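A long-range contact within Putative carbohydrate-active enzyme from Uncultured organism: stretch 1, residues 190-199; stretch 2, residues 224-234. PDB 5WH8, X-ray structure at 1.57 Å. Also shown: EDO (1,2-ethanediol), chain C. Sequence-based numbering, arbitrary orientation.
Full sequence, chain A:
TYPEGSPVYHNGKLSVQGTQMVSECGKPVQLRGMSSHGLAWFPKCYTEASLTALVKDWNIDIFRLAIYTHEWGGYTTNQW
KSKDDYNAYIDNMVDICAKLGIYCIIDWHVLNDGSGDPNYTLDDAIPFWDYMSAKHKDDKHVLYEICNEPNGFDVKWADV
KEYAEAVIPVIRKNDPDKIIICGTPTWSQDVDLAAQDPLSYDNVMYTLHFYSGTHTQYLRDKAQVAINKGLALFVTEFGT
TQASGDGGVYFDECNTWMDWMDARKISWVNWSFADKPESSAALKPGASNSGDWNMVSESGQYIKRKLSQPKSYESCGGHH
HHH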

ATOM      1  N   ASP A 190       0.114  -5.764 -15.093  1.00 12.31           N
ATOM      2  CA  ASP A 190      -0.370  -5.362 -16.432  1.00 11.25           C
ATOM      3  C   ASP A 190      -0.965  -3.931 -16.448  1.00 11.15           C
ATOM      4  O   ASP A 190      -2.079  -3.680 -16.930  1.00 11.95           O
ATOM      5  N   VAL A 191      -0.188  -2.991 -15.940  1.00 12.37           N
ATOM      6  CA  VAL A 191      -0.576  -1.598 -15.958  1.00 10.53           C
ATOM      7  C   VAL A 191      -0.677  -1.091 -17.400  1.00 10.16           C
ATOM      8  O   VAL A 191      -1.480  -0.199 -17.669  1.00 12.33           O
ATOM      9  N   ASP A 192       0.130  -1.656 -18.304  1.00 12.12           N
ATOM     10  CA  ASP A 192       0.076  -1.263 -19.711  1.00 11.69           C
ATOM     11  C   ASP A 192      -1.233  -1.665 -20.367  1.00 12.61           C
ATOM     12  O   ASP A 192      -1.688  -0.990 -21.300  1.00 14.20           O
ATOM     13  N   LEU A 193      -1.842  -2.751 -19.898  1.00 13.12           N
ATOM     14  CA  LEU A 193      -3.138  -3.164 -20.428  1.00 12.20           C
ATOM     15  C   LEU A 193      -4.272  -2.329 -19.840  1.00 13.77           C
ATOM     16  O   LEU A 193      -5.223  -1.998 -20.533  1.00 14.15           O
ATOM     17  N   ALA A 194      -4.176  -1.970 -18.562  1.00 10.84           N
ATOM     18  CA  ALA A 194      -5.130  -1.042 -17.993  1.00 10.10           C
ATOM     19  C   ALA A 194      -5.127   0.300 -18.748  1.00 14.16           C
ATOM     20  O   ALA A 194      -6.177   0.936 -18.926  1.00 14.35           O
ATOM     21  N   ALA A 195      -3.948   0.707 -19.191  1.00 11.72           N
ATOM     22  CA  ALA A 195      -3.768   1.986 -19.888  1.00 12.39           C
ATOM     23  C   ALA A 195      -4.494   2.028 -21.229  1.00 16.43           C
ATOM     24  O   ALA A 195      -4.685   3.118 -21.782  1.00 17.62           O
ATOM     25  N   GLN A 196      -4.872   0.867 -21.759  1.00 16.07           N
ATOM     26  CA  GLN A 196      -5.610   0.814 -23.035  1.00 16.36           C
ATOM     27  C   GLN A 196      -7.094   1.178 -22.858  1.00 21.96           C
ATOM     28  O   GLN A 196      -7.766   1.542 -23.826  1.00 20.36           O
ATOM     29  N   ASP A 197      -7.597   1.095 -21.625  1.00 15.18           N
ATOM     30  CA  ASP A 197      -9.002   1.351 -21.334  1.00 18.12           C
ATOM     31  C   ASP A 197      -9.140   1.784 -19.879  1.00 14.74           C
ATOM     32  O   ASP A 197      -9.691   1.054 -19.074  1.00 14.42           O
ATOM     33  N   PRO A 198      -8.621   2.976 -19.532  1.00 14.88           N
ATOM     34  CA  PRO A 198      -8.601   3.357 -18.115  1.00 15.71           C
ATOM     35  C   PRO A 198      -9.963   3.678 -17.525  1.00 16.31           C
ATOM     36  O   PRO A 198     -10.932   3.955 -18.250  1.00 16.24           O
ATOM     37  N   LEU A 199     -10.026   3.626 -16.196  1.00 15.44           N
ATOM     38  CA  LEU A 199     -11.212   4.060 -15.445  1.00 14.48           C
ATOM     39  C   LEU A 199     -11.510   5.550 -15.662  1.00 15.51           C
ATOM     40  O   LEU A 199     -10.590   6.355 -15.838  1.00 16.17           O
ATOM     41  N   GLN A 224       6.407   1.811 -18.081  1.00 10.97           N
ATOM     42  CA  GLN A 224       6.642   3.038 -18.855  1.00 10.86           C
ATOM     43  C   GLN A 224       5.560   3.244 -19.916  1.00 10.96           C
ATOM     44  O   GLN A 224       5.197   4.399 -20.203  1.00 11.07           O
ATOM     45  N   VAL A 225       5.062   2.160 -20.525  1.00 10.14           N
ATOM     46  CA  VAL A 225       3.915   2.275 -21.442  1.00  9.66           C
ATOM     47  C   VAL A 225       2.727   2.928 -20.718  1.00 10.63           C
ATOM     48  O   VAL A 225       2.110   3.855 -21.231  1.00 10.17           O
ATOM     49  N   ALA A 226       2.417   2.460 -19.508  1.00 11.54           N
ATOM     50  CA  ALA A 226       1.312   3.039 -18.745  1.00 11.61           C
ATOM     51  C   ALA A 226       1.520   4.506 -18.404  1.00 10.97           C
ATOM     52  O   ALA A 226       0.594   5.313 -18.504  1.00 11.17           O
ATOM     53  N   ILE A 227       2.719   4.860 -17.967  1.00  9.89           N
ATOM     54  CA  ILE A 227       3.054   6.240 -17.677  1.00  8.06           C
ATOM     55  C   ILE A 227       2.916   7.123 -18.928  1.00 11.10           C
ATOM     56  O   ILE A 227       2.339   8.210 -18.871  1.00 13.59           O
ATOM     57  N   ASN A 228       3.422   6.637 -20.055  1.00 10.87           N
ATOM     58  CA  ASN A 228       3.351   7.410 -21.290  1.00 10.48           C
ATOM     59  C   ASN A 228       1.922   7.605 -21.769  1.00 13.79           C
ATOM     60  O   ASN A 228       1.608   8.624 -22.421  1.00 13.57           O
ATOM     61  N   LYS A 229       1.043   6.668 -21.425  1.00 11.92           N
ATOM     62  CA  LYS A 229      -0.380   6.773 -21.735  1.00 11.82           C
ATOM     63  C   LYS A 229      -1.211   7.505 -20.652  1.00 14.95           C
ATOM     64  O   LYS A 229      -2.441   7.550 -20.734  1.00 18.19           O
ATOM     65  N   GLY A 230      -0.531   8.048 -19.644  1.00 10.83           N
ATOM     66  CA  GLY A 230      -1.141   8.963 -18.694  1.00 12.94           C
ATOM     67  C   GLY A 230      -1.578   8.418 -17.353  1.00 15.42           C
ATOM     68  O   GLY A 230      -2.281   9.140 -16.637  1.00 13.95           O
ATOM     69  N   LEU A 231      -1.188   7.190 -16.997  1.00 13.38           N
ATOM     70  CA  LEU A 231      -1.573   6.618 -15.687  1.00 11.42           C
ATOM     71  C   LEU A 231      -0.572   6.972 -14.578  1.00 11.40           C
ATOM     72  O   LEU A 231       0.634   7.029 -14.793  1.00 12.09           O
ATOM     73  N   ALA A 232      -1.113   7.222 -13.394  1.00 11.17           N
ATOM     74  CA  ALA A 232      -0.326   7.441 -12.182  1.00 10.29           C
ATOM     75  C   ALA A 232      -0.166   6.094 -11.488  1.00  9.76           C
ATOM     76  O   ALA A 232      -1.173   5.445 -11.190  1.00 12.55           O
ATOM     77  N   LEU A 233       1.072   5.671 -11.278  1.00 10.00           N
ATOM     78  CA  LEU A 233       1.367   4.345 -10.719  1.00 10.91           C
ATOM     79  C   LEU A 233       1.785   4.464  -9.254  1.00  9.74           C
ATOM     80  O   LEU A 233       2.432   5.439  -8.859  1.00 11.52           O
ATOM     81  N   PHE A 234       1.428   3.462  -8.453  1.00  9.03           N
ATOM     82  CA  PHE A 234       1.814   3.417  -7.039  1.00  9.55           C
ATOM     83  C   PHE A 234       2.369   2.031  -6.751  1.00  9.90           C
ATOM     84  O   PHE A 234       1.664   1.052  -6.964  1.00 10.18           O
TER

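No hydrogen bond crosses between these two stretches; the contact is made by shape, and alanines stand where the backbones come closest. The backbones come nearest at D192 and A226, whose CA atoms lie 4.6 Å apart, an approach that the short side chain of A226 permits. A226 CB points toward stretch 1 and rests 3.5 Å from V191 O and 3.8 Å from V191 CG2.

The apolar packing is organised around L231. With chi1 m and chi2 t, it places CD1 against A194 and A195: L231 CD1 lies 3.8 Å from A195 CB and 4.3 Å from A194 CB, while L231 CD2 reaches P198 CB at 4.0 Å. One leucine thus touches A194, A195 and P198. A195, also pointing in, packs its CB against both L231 CD1 and A226 CB, with A195 CB 4.3 Å from A226 CB. V191, chi1 m, packs on A226 through CG2 and comes nearest L233 through V191 CG1, 4.0 Å from CD2 of L233, an m,t leucine that is buried.

At the exposed margin K229 and V225 contribute apolar atoms. K229, m,t,p,p, lays its chain along stretch 1, with K229 CE 3.2 Å from A195 O and K229 CB 3.9 Å from A195 CB. V225, chi1 t, places V225 CG1 3.8 Å from D192 CB.

The side-chain hydrogen bonds formed here stay within each stretch. Q196 starts away from stretch 2, but its m,m chain folds back so that Q196 NE2 donates to D192 O at 3.0 Å; this also brings Q196 NE2 to 3.6 Å from K229 CD. Within stretch 2, Q224 NE2 donates to N228 OD1 at 3.1 Å, on a side turned from the contact.

G230 has a positive phi at which a CB would jam against the preceding carbonyl. Beyond it, a 1,2-ethanediol, probably from the crystallisation liquor, accepts a hydrogen bond from A232 N at its O2, 2.9 Å away.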

ATOM      1  CB  ASP A 190      -1.386  -6.390 -16.957  1.00 11.74           C
ATOM      2  CG  ASP A 190      -0.751  -7.754 -17.261  1.00 14.39           C
ATOM      3  OD1 ASP A 190       0.495  -7.874 -17.355  1.00 13.88           O
ATOM      4  OD2 ASP A 190      -1.508  -8.741 -17.379  1.00 13.70           O
ATOM      5  CB  VAL A 191       0.421  -0.730 -15.114  1.00 12.27           C
ATOM      6  CG1 VAL A 191       0.260  -1.066 -13.633  1.00 14.16           C
ATOM      7  CG2 VAL A 191       1.873  -0.942 -15.541  1.00 12.30           C
ATOM      8  CB  ASP A 192       1.253  -1.849 -20.492  1.00 10.64           C
ATOM      9  CG  ASP A 192       1.382  -3.355 -20.367  1.00 15.29           C
ATOM     10  OD1 ASP A 192       1.273  -3.903 -19.252  1.00 12.96           O
ATOM     11  OD2 ASP A 192       1.632  -4.014 -21.405  1.00 14.73           O
ATOM     12  CB  LEU A 193      -3.369  -4.651 -20.161  1.00 14.72           C
ATOM     13  CG  LEU A 193      -2.307  -5.584 -20.735  1.00 16.03           C
ATOM     14  CD1 LEU A 193      -2.663  -7.047 -20.503  1.00 16.16           C
ATOM     15  CD2 LEU A 193      -2.056  -5.299 -22.208  1.00 18.22           C
ATOM     16  CB  ALA A 194      -4.832  -0.833 -16.515  1.00 11.44           C
ATOM     17  CB  ALA A 195      -2.315   2.255 -20.104  1.00 13.26           C
ATOM     18  CB  GLN A 196      -5.500  -0.574 -23.688  1.00 17.02           C
ATOM     19  CG  GLN A 196      -4.080  -1.120 -23.802  1.00 19.29           C
ATOM     20  CD  GLN A 196      -3.148  -0.223 -24.617  1.00 29.86           C
ATOM     21  OE1 GLN A 196      -3.489   0.215 -25.719  1.00 32.45           O
ATOM     22  NE2 GLN A 196      -1.958   0.045 -24.081  1.00 22.38           N
ATOM     23  CB  ASP A 197      -9.830   0.091 -21.606  1.00 16.46           C
ATOM     24  CG  ASP A 197     -11.336   0.327 -21.528  1.00 21.59           C
ATOM     25  OD1 ASP A 197     -11.802   1.487 -21.603  1.00 22.92           O
ATOM     26  OD2 ASP A 197     -12.066  -0.678 -21.409  1.00 27.10           O
ATOM     27  CB  PRO A 198      -7.699   4.602 -18.084  1.00 18.24           C
ATOM     28  CG  PRO A 198      -7.598   5.073 -19.469  1.00 20.84           C
ATOM     29  CD  PRO A 198      -7.895   3.923 -20.390  1.00 16.24           C
ATOM     30  CB  LEU A 199     -11.020   3.788 -13.947  1.00 15.35           C
ATOM     31  CG  LEU A 199     -10.892   2.322 -13.564  1.00 17.21           C
ATOM     32  CD1 LEU A 199     -10.231   2.176 -12.184  1.00 18.30           C
ATOM     33  CD2 LEU A 199     -12.282   1.711 -13.566  1.00 18.33           C
ATOM     34  CB  GLN A 224       8.029   3.036 -19.518  1.00 10.65           C
ATOM     35  CG  GLN A 224       8.433   4.396 -20.089  1.00 11.89           C
ATOM     36  CD  GLN A 224       8.607   5.408 -18.996  1.00 14.64           C
ATOM     37  OE1 GLN A 224       9.339   5.147 -18.041  1.00 15.08           O
ATOM     38  NE2 GLN A 224       7.918   6.546 -19.099  1.00 13.08           N
ATOM     39  CB  VAL A 225       3.481   0.900 -22.048  1.00 10.02           C
ATOM     40  CG1 VAL A 225       2.167   1.046 -22.848  1.00 13.68           C
ATOM     41  CG2 VAL A 225       4.596   0.315 -22.918  1.00 13.11           C
ATOM     42  CB  ALA A 226       1.080   2.240 -17.451  1.00 11.69           C
ATOM     43  CB  ILE A 227       4.476   6.362 -17.109  1.00 10.00           C
ATOM     44  CG1 ILE A 227       4.570   5.638 -15.756  1.00 12.58           C
ATOM     45  CG2 ILE A 227       4.884   7.867 -16.980  1.00 12.73           C
ATOM     46  CD1 ILE A 227       6.001   5.474 -15.251  1.00 14.65           C
ATOM     47  CB  ASN A 228       4.205   6.738 -22.371  1.00 12.18           C
ATOM     48  CG  ASN A 228       5.700   6.874 -22.105  1.00 12.58           C
ATOM     49  OD1 ASN A 228       6.153   7.747 -21.340  1.00 14.23           O
ATOM     50  ND2 ASN A 228       6.478   6.037 -22.744  1.00 11.88           N
ATOM     51  CB  LYS A 229      -0.949   5.378 -21.975  1.00 15.83           C
ATOM     52  CG  LYS A 229      -0.377   4.753 -23.261  1.00 19.86           C
ATOM     53  CD  LYS A 229      -1.040   3.445 -23.617  1.00 30.58           C
ATOM     54  CE  LYS A 229      -2.486   3.641 -24.070  1.00 38.64           C
ATOM     55  NZ  LYS A 229      -2.602   4.474 -25.301  1.00 45.65           N
ATOM     56  CB  LEU A 231      -1.705   5.091 -15.749  1.00 11.66           C
ATOM     57  CG  LEU A 231      -2.672   4.490 -16.763  1.00 15.20           C
ATOM     58  CD1 LEU A 231      -2.994   3.063 -16.428  1.00 13.49           C
ATOM     59  CD2 LEU A 231      -3.942   5.304 -16.873  1.00 19.02           C
ATOM     60  CB  ALA A 232      -1.019   8.439 -11.267  1.00 11.66           C
ATOM     61  CB  LEU A 233       2.475   3.656 -11.497  1.00  9.55           C
ATOM     62  CG  LEU A 233       2.274   3.506 -13.001  1.00 10.25           C
ATOM     63  CD1 LEU A 233       3.453   2.719 -13.557  1.00 12.57           C
ATOM     64  CD2 LEU A 233       0.942   2.840 -13.338  1.00 12.43           C
ATOM     65  CB  PHE A 234       0.598   3.712  -6.141  1.00 10.28           C
ATOM     66  CG  PHE A 234       0.918   4.195  -4.735  1.00  9.26           C
ATOM     67  CD1 PHE A 234       1.715   3.467  -3.869  1.00  9.80           C
ATOM     68  CD2 PHE A 234       0.395   5.407  -4.271  1.00 10.04           C
ATOM     69  CE1 PHE A 234       1.978   3.940  -2.565  1.00  9.36           C
ATOM     70  CE2 PHE A 234       0.657   5.874  -2.979  1.00 10.14           C
ATOM     71  CZ  PHE A 234       1.456   5.136  -2.136  1.00 12.11           C
TER
HETATM   72  C1  EDO C 402      -4.306   9.499 -14.214  1.00 21.23           C
HETATM   73  O1  EDO C 402      -4.508  10.395 -13.114  1.00 25.33           O
HETATM   74  C2  EDO C 402      -4.890   8.143 -13.853  1.00 21.83           C
HETATM   75  O2  EDO C 402      -3.981   7.424 -13.007  1.00 13.37           O